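Local coordinates for eEF1A lysine and N-terminal methyltransferase (Homo sapiens, PDB 5WCJ), which methylates the translation elongation factor eEF1A, at its N-terminal glycine through the C-terminal domain crystallised here and at an internal lysine through its N-terminal domain, at residues P184-R189 and L199-H204; Y118-F123 and V159-L164; D70-D75 and H97-L102. One frame throughout, in Å; residues are numbered along the deposited sequence. Where two conformers were deposited one is given.

Contact 1 (P184-R189 and L199-H204)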
loop_
_atom_site.group_PDB
_atom_site.type_symbol
_atom_site.label_atom_id
_atom_site.label_comp_id
_atom_site.label_asym_id
_atom_site.label_seq_id
_atom_site.Cartn_x
_atom_site.Cartn_y
_atom_site.Cartn_z
ATOM N N PRO A 184 8.238 4.383 14.550
ATOM C CA PRO A 184 9.597 4.076 15.033
ATOM C C PRO A 184 10.194 2.736 14.579
ATOM O O PRO A 184 11.409 2.557 14.646
ATOM C CB PRO A 184 9.490 4.192 16.566
ATOM C CG PRO A 184 8.052 4.370 16.893
ATOM C CD PRO A 184 7.276 4.654 15.638
ATOM N N LEU A 185 9.380 1.817 14.081
ATOM C CA LEU A 185 9.908 0.600 13.500
ATOM C C LEU A 185 9.932 0.798 11.982
ATOM O O LEU A 185 8.865 0.924 11.376
ATOM C CB LEU A 185 9.029 -0.563 13.898
ATOM C CG LEU A 185 9.440 -1.944 13.404
ATOM C CD1 LEU A 185 10.837 -2.280 13.879
ATOM C CD2 LEU A 185 8.446 -3.003 13.849
ATOM N N LEU A 186 11.136 0.867 11.410
ATOM C CA LEU A 186 11.355 1.086 9.991
ATOM C C LEU A 186 12.162 -0.081 9.448
ATOM O O LEU A 186 13.148 -0.515 10.084
ATOM C CB LEU A 186 12.169 2.354 9.795
ATOM C CG LEU A 186 11.633 3.429 8.852
ATOM C CD1 LEU A 186 10.213 3.850 9.222
ATOM C CD2 LEU A 186 12.573 4.631 8.878
ATOM N N TYR A 187 11.707 -0.628 8.322
ATOM C CA TYR A 187 12.494 -1.532 7.499
ATOM C C TYR A 187 12.626 -0.929 6.114
ATOM O O TYR A 187 11.750 -0.166 5.667
ATOM C CB TYR A 187 11.832 -2.879 7.370
ATOM C CG TYR A 187 11.525 -3.580 8.669
ATOM C CD1 TYR A 187 12.516 -4.307 9.343
ATOM C CD2 TYR A 187 10.233 -3.571 9.208
ATOM C CE1 TYR A 187 12.227 -4.983 10.513
ATOM C CE2 TYR A 187 9.937 -4.241 10.390
ATOM C CZ TYR A 187 10.944 -4.965 11.026
ATOM O OH TYR A 187 10.664 -5.632 12.192
ATOM N N VAL A 188 13.681 -1.336 5.403
ATOM C CA VAL A 188 14.033 -0.754 4.111
ATOM C C VAL A 188 14.416 -1.870 3.140
ATOM O O VAL A 188 15.182 -2.779 3.510
ATOM C CB VAL A 188 15.200 0.246 4.226
ATOM C CG1 VAL A 188 15.580 0.782 2.846
ATOM C CG2 VAL A 188 14.861 1.382 5.187
ATOM N N ARG A 189 13.912 -1.780 1.911
ATOM C CA ARG A 189 14.325 -2.660 0.831
ATOM C C ARG A 189 14.763 -1.839 -0.362
ATOM O O ARG A 189 13.953 -1.090 -0.896
ATOM C CB ARG A 189 13.204 -3.611 0.438
ATOM C CG ARG A 189 13.664 -4.667 -0.573
ATOM C CD ARG A 189 12.703 -5.774 -0.845
ATOM N NE ARG A 189 12.178 -6.325 0.389
ATOM C CZ ARG A 189 11.428 -7.408 0.477
ATOM N NH1 ARG A 189 11.098 -8.098 -0.604
ATOM N NH2 ARG A 189 11.002 -7.785 1.678
ATOM N N LEU A 199 10.015 1.534 1.859
ATOM C CA LEU A 199 10.044 1.663 3.275
ATOM C C LEU A 199 8.813 0.989 3.856
ATOM O O LEU A 199 7.703 1.184 3.384
ATOM C CB LEU A 199 10.045 3.122 3.697
ATOM C CG LEU A 199 11.041 4.032 2.968
ATOM C CD1 LEU A 199 10.941 5.437 3.545
ATOM C CD2 LEU A 199 12.440 3.528 3.077
ATOM N N PHE A 200 9.024 0.231 4.907
ATOM C CA PHE A 200 7.943 -0.467 5.610
ATOM C C PHE A 200 7.941 0.082 7.026
ATOM O O PHE A 200 8.937 -0.068 7.783
ATOM C CB PHE A 200 8.204 -1.965 5.661
ATOM C CG PHE A 200 8.526 -2.586 4.342
ATOM C CD1 PHE A 200 7.512 -3.064 3.516
ATOM C CD2 PHE A 200 9.860 -2.735 3.926
ATOM C CE1 PHE A 200 7.814 -3.647 2.301
ATOM C CE2 PHE A 200 10.161 -3.318 2.714
ATOM C CZ PHE A 200 9.137 -3.797 1.908
ATOM N N CYS A 201 6.866 0.752 7.400
ATOM C CA CYS A 201 6.833 1.539 8.625
ATOM C C CYS A 201 5.760 1.015 9.561
ATOM O O CYS A 201 4.587 0.831 9.185
ATOM C CB CYS A 201 6.550 3.023 8.326
ATOM S SG CYS A 201 7.586 3.684 6.995
ATOM N N GLN A 202 6.159 0.790 10.797
ATOM C CA GLN A 202 5.223 0.309 11.816
ATOM C C GLN A 202 5.369 1.101 13.117
ATOM O O GLN A 202 6.323 1.896 13.297
ATOM C CB GLN A 202 5.458 -1.170 12.041
ATOM C CG GLN A 202 5.081 -2.008 10.842
ATOM C CD GLN A 202 5.010 -3.470 11.168
ATOM O OE1 GLN A 202 6.035 -4.103 11.357
ATOM N NE2 GLN A 202 3.798 -4.011 11.263
ATOM N N LEU A 203 4.423 0.877 14.017
ATOM C CA LEU A 203 4.272 1.715 15.198
ATOM C C LEU A 203 4.945 1.205 16.476
ATOM O O LEU A 203 5.250 2.015 17.343
ATOM C CB LEU A 203 2.789 1.975 15.453
ATOM C CG LEU A 203 2.090 2.798 14.373
ATOM C CD1 LEU A 203 0.574 2.710 14.518
ATOM C CD2 LEU A 203 2.544 4.239 14.409
ATOM N N HIS A 204 5.191 -0.095 16.592
ATOM C CA HIS A 204 5.627 -0.687 17.879
ATOM C C HIS A 204 6.901 -1.530 17.769
ATOM O O HIS A 204 6.825 -2.743 17.532
ATOM C CB HIS A 204 4.480 -1.506 18.472
ATOM C CG HIS A 204 3.251 -0.697 18.706
ATOM N ND1 HIS A 204 2.057 -0.960 18.073
ATOM C CD2 HIS A 204 3.053 0.426 19.434
ATOM C CE1 HIS A 204 1.164 -0.055 18.433
ATOM N NE2 HIS A 204 1.743 0.800 19.252
#

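Contact 2 (Y118-F123 and V159-L164)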
loop_
_atom_site.group_PDB
_atom_site.type_symbol
_atom_site.label_atom_id
_atom_site.label_comp_id
_atom_site.label_asym_id
_atom_site.label_seq_id
_atom_site.Cartn_x
_atom_site.Cartn_y
_atom_site.Cartn_z
ATOM N N TYR A 118 -7.226 1.128 8.535
ATOM C CA TYR A 118 -6.653 0.228 7.545
ATOM C C TYR A 118 -5.571 -0.638 8.151
ATOM O O TYR A 118 -4.741 -0.165 8.943
ATOM C CB TYR A 118 -6.089 1.019 6.360
ATOM C CG TYR A 118 -7.145 1.751 5.574
ATOM C CD1 TYR A 118 -7.911 1.089 4.609
ATOM C CD2 TYR A 118 -7.382 3.097 5.782
ATOM C CE1 TYR A 118 -8.888 1.745 3.890
ATOM C CE2 TYR A 118 -8.368 3.762 5.065
ATOM C CZ TYR A 118 -9.114 3.073 4.117
ATOM O OH TYR A 118 -10.076 3.709 3.367
ATOM N N ASP A 119 -5.518 -1.892 7.704
ATOM C CA ASP A 119 -4.415 -2.778 8.054
ATOM C C ASP A 119 -3.109 -2.380 7.311
ATOM O O ASP A 119 -2.012 -2.538 7.838
ATOM C CB ASP A 119 -4.772 -4.224 7.728
ATOM C CG ASP A 119 -6.018 -4.702 8.479
ATOM O OD1 ASP A 119 -5.965 -4.757 9.712
ATOM O OD2 ASP A 119 -7.041 -4.976 7.823
ATOM N N VAL A 120 -3.249 -1.916 6.086
ATOM C CA VAL A 120 -2.117 -1.598 5.256
ATOM C C VAL A 120 -2.420 -0.307 4.510
ATOM O O VAL A 120 -3.484 -0.155 3.936
ATOM C CB VAL A 120 -1.828 -2.704 4.204
ATOM C CG1 VAL A 120 -0.616 -2.333 3.350
ATOM C CG2 VAL A 120 -1.612 -4.058 4.846
ATOM N N ILE A 121 -1.456 0.599 4.487
ATOM C CA ILE A 121 -1.537 1.786 3.663
ATOM C C ILE A 121 -0.308 1.803 2.759
ATOM O O ILE A 121 0.821 1.759 3.247
ATOM C CB ILE A 121 -1.629 3.079 4.509
ATOM C CG1 ILE A 121 -2.898 3.083 5.380
ATOM C CG2 ILE A 121 -1.575 4.307 3.626
ATOM C CD1 ILE A 121 -2.935 4.236 6.366
ATOM N N MET A 122 -0.538 1.873 1.451
ATOM C CA MET A 122 0.540 1.896 0.463
ATOM C C MET A 122 0.556 3.222 -0.257
ATOM O O MET A 122 -0.486 3.648 -0.795
ATOM C CB MET A 122 0.377 0.755 -0.549
ATOM C CG MET A 122 0.601 -0.627 0.013
ATOM S SD MET A 122 0.451 -1.869 -1.311
ATOM C CE MET A 122 0.887 -3.349 -0.413
ATOM N N PHE A 123 1.740 3.845 -0.323
ATOM C CA PHE A 123 1.956 5.026 -1.175
ATOM C C PHE A 123 2.793 4.622 -2.360
ATOM O O PHE A 123 3.969 4.265 -2.195
ATOM C CB PHE A 123 2.681 6.137 -0.409
ATOM C CG PHE A 123 1.835 6.894 0.595
ATOM C CD1 PHE A 123 0.508 6.569 0.865
ATOM C CD2 PHE A 123 2.408 7.954 1.305
ATOM C CE1 PHE A 123 -0.226 7.273 1.783
ATOM C CE2 PHE A 123 1.655 8.662 2.224
ATOM C CZ PHE A 123 0.362 8.300 2.482
ATOM N N VAL A 159 0.761 -1.815 8.727
ATOM C CA VAL A 159 1.988 -1.471 8.060
ATOM C C VAL A 159 1.720 -0.342 7.063
ATOM O O VAL A 159 0.725 -0.378 6.338
ATOM C CB VAL A 159 2.677 -2.697 7.412
ATOM C CG1 VAL A 159 1.820 -3.336 6.339
ATOM C CG2 VAL A 159 4.056 -2.305 6.873
ATOM N N PHE A 160 2.614 0.644 7.058
ATOM C CA PHE A 160 2.592 1.752 6.101
ATOM C C PHE A 160 3.781 1.524 5.159
ATOM O O PHE A 160 4.908 1.411 5.631
ATOM C CB PHE A 160 2.720 3.057 6.899
ATOM C CG PHE A 160 2.941 4.285 6.085
ATOM C CD1 PHE A 160 2.209 4.548 4.942
ATOM C CD2 PHE A 160 3.837 5.243 6.540
ATOM C CE1 PHE A 160 2.427 5.713 4.198
ATOM C CE2 PHE A 160 4.059 6.409 5.822
ATOM C CZ PHE A 160 3.341 6.656 4.651
ATOM N N ILE A 161 3.511 1.390 3.861
ATOM C CA ILE A 161 4.496 0.969 2.876
ATOM C C ILE A 161 4.621 2.083 1.870
ATOM O O ILE A 161 3.605 2.485 1.272
ATOM C CB ILE A 161 4.084 -0.339 2.190
ATOM C CG1 ILE A 161 3.791 -1.430 3.245
ATOM C CG2 ILE A 161 5.110 -0.740 1.143
ATOM C CD1 ILE A 161 3.223 -2.724 2.688
ATOM N N LEU A 162 5.850 2.552 1.652
ATOM C CA LEU A 162 6.114 3.715 0.821
ATOM C C LEU A 162 7.138 3.384 -0.271
ATOM O O LEU A 162 8.191 2.850 0.050
ATOM C CB LEU A 162 6.711 4.794 1.734
ATOM C CG LEU A 162 7.213 6.096 1.139
ATOM C CD1 LEU A 162 6.021 6.890 0.626
ATOM C CD2 LEU A 162 7.992 6.879 2.171
ATOM N N ASN A 163 6.833 3.744 -1.510
ATOM C CA ASN A 163 7.772 3.693 -2.618
ATOM C C ASN A 163 8.458 5.057 -2.617
ATOM O O ASN A 163 7.786 6.068 -2.824
ATOM C CB ASN A 163 7.026 3.447 -3.918
ATOM C CG ASN A 163 7.922 3.493 -5.153
ATOM O OD1 ASN A 163 9.117 3.279 -5.070
ATOM N ND2 ASN A 163 7.314 3.762 -6.322
ATOM N N LEU A 164 9.781 5.083 -2.394
ATOM C CA LEU A 164 10.575 6.341 -2.300
ATOM C C LEU A 164 11.664 6.417 -3.371
ATOM O O LEU A 164 12.457 5.481 -3.533
ATOM C CB LEU A 164 11.228 6.433 -0.935
ATOM C CG LEU A 164 12.155 7.621 -0.597
ATOM C CD1 LEU A 164 11.309 8.873 -0.440
ATOM C CD2 LEU A 164 12.898 7.334 0.688
#

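Contact 3 (D70-D75 and H97-L102). With SAH (S-adenosyl-L-homocysteine), chain F.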
loop_
_atom_site.group_PDB
_atom_site.type_symbol
_atom_site.label_atom_id
_atom_site.label_comp_id
_atom_site.label_asym_id
_atom_site.label_seq_id
_atom_site.Cartn_x
_atom_site.Cartn_y
_atom_site.Cartn_z
ATOM N N ASP A 70 -9.380 0.345 -0.960
ATOM C CA ASP A 70 -9.710 1.703 -1.391
ATOM C C ASP A 70 -8.469 2.253 -2.103
ATOM O O ASP A 70 -7.392 2.272 -1.519
ATOM C CB ASP A 70 -10.039 2.559 -0.187
ATOM C CG ASP A 70 -11.417 2.255 0.396
ATOM O OD1 ASP A 70 -12.407 2.358 -0.356
ATOM O OD2 ASP A 70 -11.521 1.981 1.612
ATOM N N ALA A 71 -8.620 2.613 -3.365
ATOM C CA ALA A 71 -7.540 3.163 -4.171
ATOM C C ALA A 71 -7.849 4.631 -4.434
ATOM O O ALA A 71 -8.978 4.977 -4.789
ATOM C CB ALA A 71 -7.403 2.405 -5.469
ATOM N N VAL A 72 -6.868 5.493 -4.217
ATOM C CA VAL A 72 -7.040 6.923 -4.449
ATOM C C VAL A 72 -6.117 7.358 -5.583
ATOM O O VAL A 72 -4.941 7.058 -5.574
ATOM C CB VAL A 72 -6.761 7.714 -3.164
ATOM C CG1 VAL A 72 -7.004 9.197 -3.391
ATOM C CG2 VAL A 72 -7.615 7.170 -2.037
ATOM N N GLU A 73 -6.662 8.023 -6.591
ATOM C CA GLU A 73 -5.925 8.374 -7.780
ATOM C C GLU A 73 -6.305 9.804 -8.180
ATOM O O GLU A 73 -7.485 10.112 -8.284
ATOM C CB GLU A 73 -6.268 7.394 -8.921
ATOM C CG GLU A 73 -5.775 7.777 -10.307
ATOM C CD GLU A 73 -4.294 8.090 -10.355
ATOM O OE1 GLU A 73 -3.480 7.291 -9.800
ATOM O OE2 GLU A 73 -3.909 9.124 -10.970
ATOM N N ILE A 74 -5.310 10.642 -8.414
ATOM C CA ILE A 74 -5.579 12.083 -8.684
ATOM C C ILE A 74 -6.082 12.348 -10.113
ATOM O O ILE A 74 -6.846 13.291 -10.320
ATOM C CB ILE A 74 -4.341 12.946 -8.386
ATOM C CG1 ILE A 74 -4.730 14.413 -8.185
ATOM C CG2 ILE A 74 -3.262 12.807 -9.431
ATOM C CD1 ILE A 74 -3.534 15.244 -7.728
ATOM N N ASP A 75 -5.693 11.494 -11.067
ATOM C CA ASP A 75 -5.877 11.728 -12.508
ATOM C C ASP A 75 -6.945 10.775 -13.044
ATOM O O ASP A 75 -6.681 9.561 -13.148
ATOM C CB ASP A 75 -4.547 11.523 -13.220
ATOM C CG ASP A 75 -4.596 11.820 -14.729
ATOM O OD1 ASP A 75 -5.674 12.118 -15.285
ATOM O OD2 ASP A 75 -3.521 11.713 -15.364
ATOM N N HIS A 97 -11.303 6.132 -5.780
ATOM C CA HIS A 97 -11.738 7.503 -5.533
ATOM C C HIS A 97 -10.811 8.438 -6.303
ATOM O O HIS A 97 -9.582 8.327 -6.200
ATOM C CB HIS A 97 -11.678 7.778 -4.053
ATOM C CG HIS A 97 -12.503 6.839 -3.231
ATOM N ND1 HIS A 97 -12.027 5.617 -2.789
ATOM C CD2 HIS A 97 -13.776 6.931 -2.780
ATOM C CE1 HIS A 97 -12.976 5.005 -2.098
ATOM N NE2 HIS A 97 -14.048 5.777 -2.085
ATOM N N ILE A 98 -11.382 9.357 -7.080
ATOM C CA ILE A 98 -10.606 10.325 -7.830
ATOM C C ILE A 98 -10.432 11.540 -6.929
ATOM O O ILE A 98 -11.387 12.251 -6.672
ATOM C CB ILE A 98 -11.245 10.695 -9.184
ATOM C CG1 ILE A 98 -11.393 9.440 -10.063
ATOM C CG2 ILE A 98 -10.385 11.721 -9.921
ATOM C CD1 ILE A 98 -10.080 8.701 -10.345
ATOM N N ALA A 99 -9.205 11.721 -6.446
ATOM C CA ALA A 99 -8.866 12.732 -5.449
ATOM C C ALA A 99 -7.356 12.799 -5.290
ATOM O O ALA A 99 -6.615 11.839 -5.619
ATOM C CB ALA A 99 -9.524 12.408 -4.112
ATOM N N ASP A 100 -6.884 13.941 -4.802
ATOM C CA ASP A 100 -5.517 14.059 -4.316
ATOM C C ASP A 100 -5.470 13.223 -3.047
ATOM O O ASP A 100 -6.304 13.398 -2.168
ATOM C CB ASP A 100 -5.241 15.538 -4.002
ATOM C CG ASP A 100 -3.807 15.827 -3.617
ATOM O OD1 ASP A 100 -3.032 14.936 -3.135
ATOM O OD2 ASP A 100 -3.448 17.021 -3.768
ATOM N N GLY A 101 -4.524 12.291 -2.940
ATOM C CA GLY A 101 -4.393 11.480 -1.710
ATOM C C GLY A 101 -4.233 12.311 -0.417
ATOM O O GLY A 101 -4.652 11.885 0.641
ATOM N N LEU A 102 -3.601 13.472 -0.514
ATOM C CA LEU A 102 -3.441 14.374 0.649
ATOM C C LEU A 102 -4.795 14.827 1.193
ATOM O O LEU A 102 -5.101 14.627 2.386
ATOM C CB LEU A 102 -2.575 15.557 0.283
ATOM C CG LEU A 102 -1.127 15.245 -0.035
ATOM C CD1 LEU A 102 -0.557 16.390 -0.812
ATOM C CD2 LEU A 102 -0.301 14.883 1.196
HETATM C CG SAH F . 2.577 4.345 -10.013
HETATM S SD SAH F . 2.240 5.769 -11.087
HETATM C "C5'" SAH F . 1.991 7.130 -9.917
HETATM C "C4'" SAH F . 0.502 7.361 -9.757
HETATM O "O4'" SAH F . 0.300 8.357 -8.725
HETATM C "C3'" SAH F . -0.172 7.909 -11.029
HETATM O "O3'" SAH F . -1.369 7.186 -11.292
HETATM C "C2'" SAH F . -0.474 9.365 -10.655
HETATM O "O2'" SAH F . -1.617 9.947 -11.272
HETATM C "C1'" SAH F . -0.745 9.193 -9.167
HETATM N N9 SAH F . -0.693 10.419 -8.376
HETATM C C8 SAH F . 0.190 11.460 -8.513
HETATM N N7 SAH F . 0.052 12.400 -7.609
HETATM C C5 SAH F . -0.993 11.946 -6.823
HETATM C C6 SAH F . -1.619 12.472 -5.681
HETATM N N6 SAH F . -1.249 13.640 -5.092
HETATM N N1 SAH F . -2.641 11.774 -5.148
HETATM C C2 SAH F . -3.018 10.622 -5.728
HETATM N N3 SAH F . -2.490 10.015 -6.796
HETATM C C4 SAH F . -1.471 10.730 -7.296
#

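Contact 1 (P184-R189 and L199-H204)
L185 and Q202, and then Y187 and F200, are the hydrogen-bonded pairs of an antiparallel ladder whose strand axes run at 167° to each other. L185 N gives to Q202 O at 3.2 Å, and Q202 N returns to L185 O at 2.8 Å. The second pair is closed by Y187 N to F200 O and F200 N to Y187 O, both 2.9 Å. L186 with C201 and V188 with L199 are non-hydrogen-bonded pairs, and the CA of L199 leans on Y187 O in a CA-H...O contact.

Apolar packing divides between the two faces. V188 and L199 lie side by side, CG2 of V188 3.9 Å from CD2 of L199, and L199 also packs on L176 and L179 of helix 169-182. On the other face the F200 ring has CG anti to its own carbonyl carbon (chi1 -51°). Its CD2 meets Y187 CB, and its CE2 edge meets R189 CB at 3.8 Å, close to the ring plane.

The polar end of Q202 lies on this same face. Q202 runs alongside L185, its OE1 3.6 Å from L185 CD2, and the same oxygen sits at the edge of the Y187 ring, 4.0 Å from CE2, with amide and ring planes 46° apart. The other amide atom, NE2, donates to G158 O at the start of the neighbouring strand.

Strands 185-190 and 197-202 thus form the antiparallel beta hairpin that ends the sheet in class I, Rossmann-like methyltransferases.

Contact 2 (Y118-F123 and V159-L164)
V159 enters beside D119 and V120: its N donates to D119 O at 3.0 Å, its O receives I121 N, and its CG1, set between the backbone N and the carbonyl carbon (chi1 62°), reaches V120 CG2 at 3.8 Å. F160 swings to the other face. Its ring puts CD1 3.5 Å from I121 O, near the ring plane, and turns its CE1-CZ edge into the F123 ring. CE1 stands over the centre of F123, a T-shaped pair with centroids 4.8 Å apart and planes at 83°. Strands 118-123 and 158-164 are neighbouring parallel strands in the middle of the Rossmann-like methyltransferase sheet. F123 also meets F141 edge-to-face; an alanine in place of F123 would probably leave the edge of F160 facing a gap and F141 without its aromatic mate. I161 returns to the face of V120 and M122. Its N binds I121 O at 2.8 Å, its O takes F123 N, and its CD1 touches both V120 CG1 and M122 CE at 3.9 Å. Beyond L162, N163 N donates to F123 O at 3.0 Å, while its buried amide leads away from strand 118-123, OD1 bonded to N196 and ND2 to D124; the N163 side chain lies about 6 Å from the bound S-adenosyl-L-homocysteine.

Contact 3 (D70-D75 and H97-L102)
The adenosine half of S-adenosyl-L-homocysteine is held at the C-terminal ends of the two parallel strands of a beta-alpha-beta unit, where A99 N bonds E73 O. Further back, H97 N donates to A71 O at 2.8 Å and E73 N to H97 O. At the far end, D70 OD1 lies in the plane of the H97 ring at its edge, 3.2 Å from CE1, while D70 OD2 bonds Y118.

At the end of its strand, E73 bends at chi2 (52°), and its carboxylate takes both ribose hydroxyls: O3' lies 2.6 Å from OE1, and O2' lies 2.5 Å from OE2, a hydrogen bond shorter than usual. L51 N also donates to OE1, and D75 N to OE2, which steadies the carboxylate.

I74 lays CG2 over one face of adenine, 3.5 Å from C4. At the adenine rim, D100 OD1 accepts N6 at 2.9 Å as well as L102 N, capping helix 101-109, and G101 N points almost straight at N1, also 2.9 Å away. Behind this turn, V72 CG1 packs against A99 O and G101 CA.

An acidic residue ending the second strand and binding the ribose diol is a hallmark of class I methyltransferases.

All three contacts belong to one mixed sheet, in order 94-98, 67-73, 44-49, 118-123, 158-164, 197-202, 185-190. Contacts 1 and 2, centres 10 Å apart, are stitched together by probable hydrogen bonds, C201 N to F160 O at 2.7 Å and L199 O to L162 N at 2.9 Å. Strand 44-49 separates contact 3 from contact 2, their centres 15 Å apart; the two meet where Y118 OH reaches D70 OD2 at 2.9 Å. Contacts 1 and 3 lie on opposite sides of the chain's centre, nearest atoms about 15 Å apart. The cofactor product binds in contact 3, contact 2 approaches it through N163, and contact 1 forms the distant sheet edge.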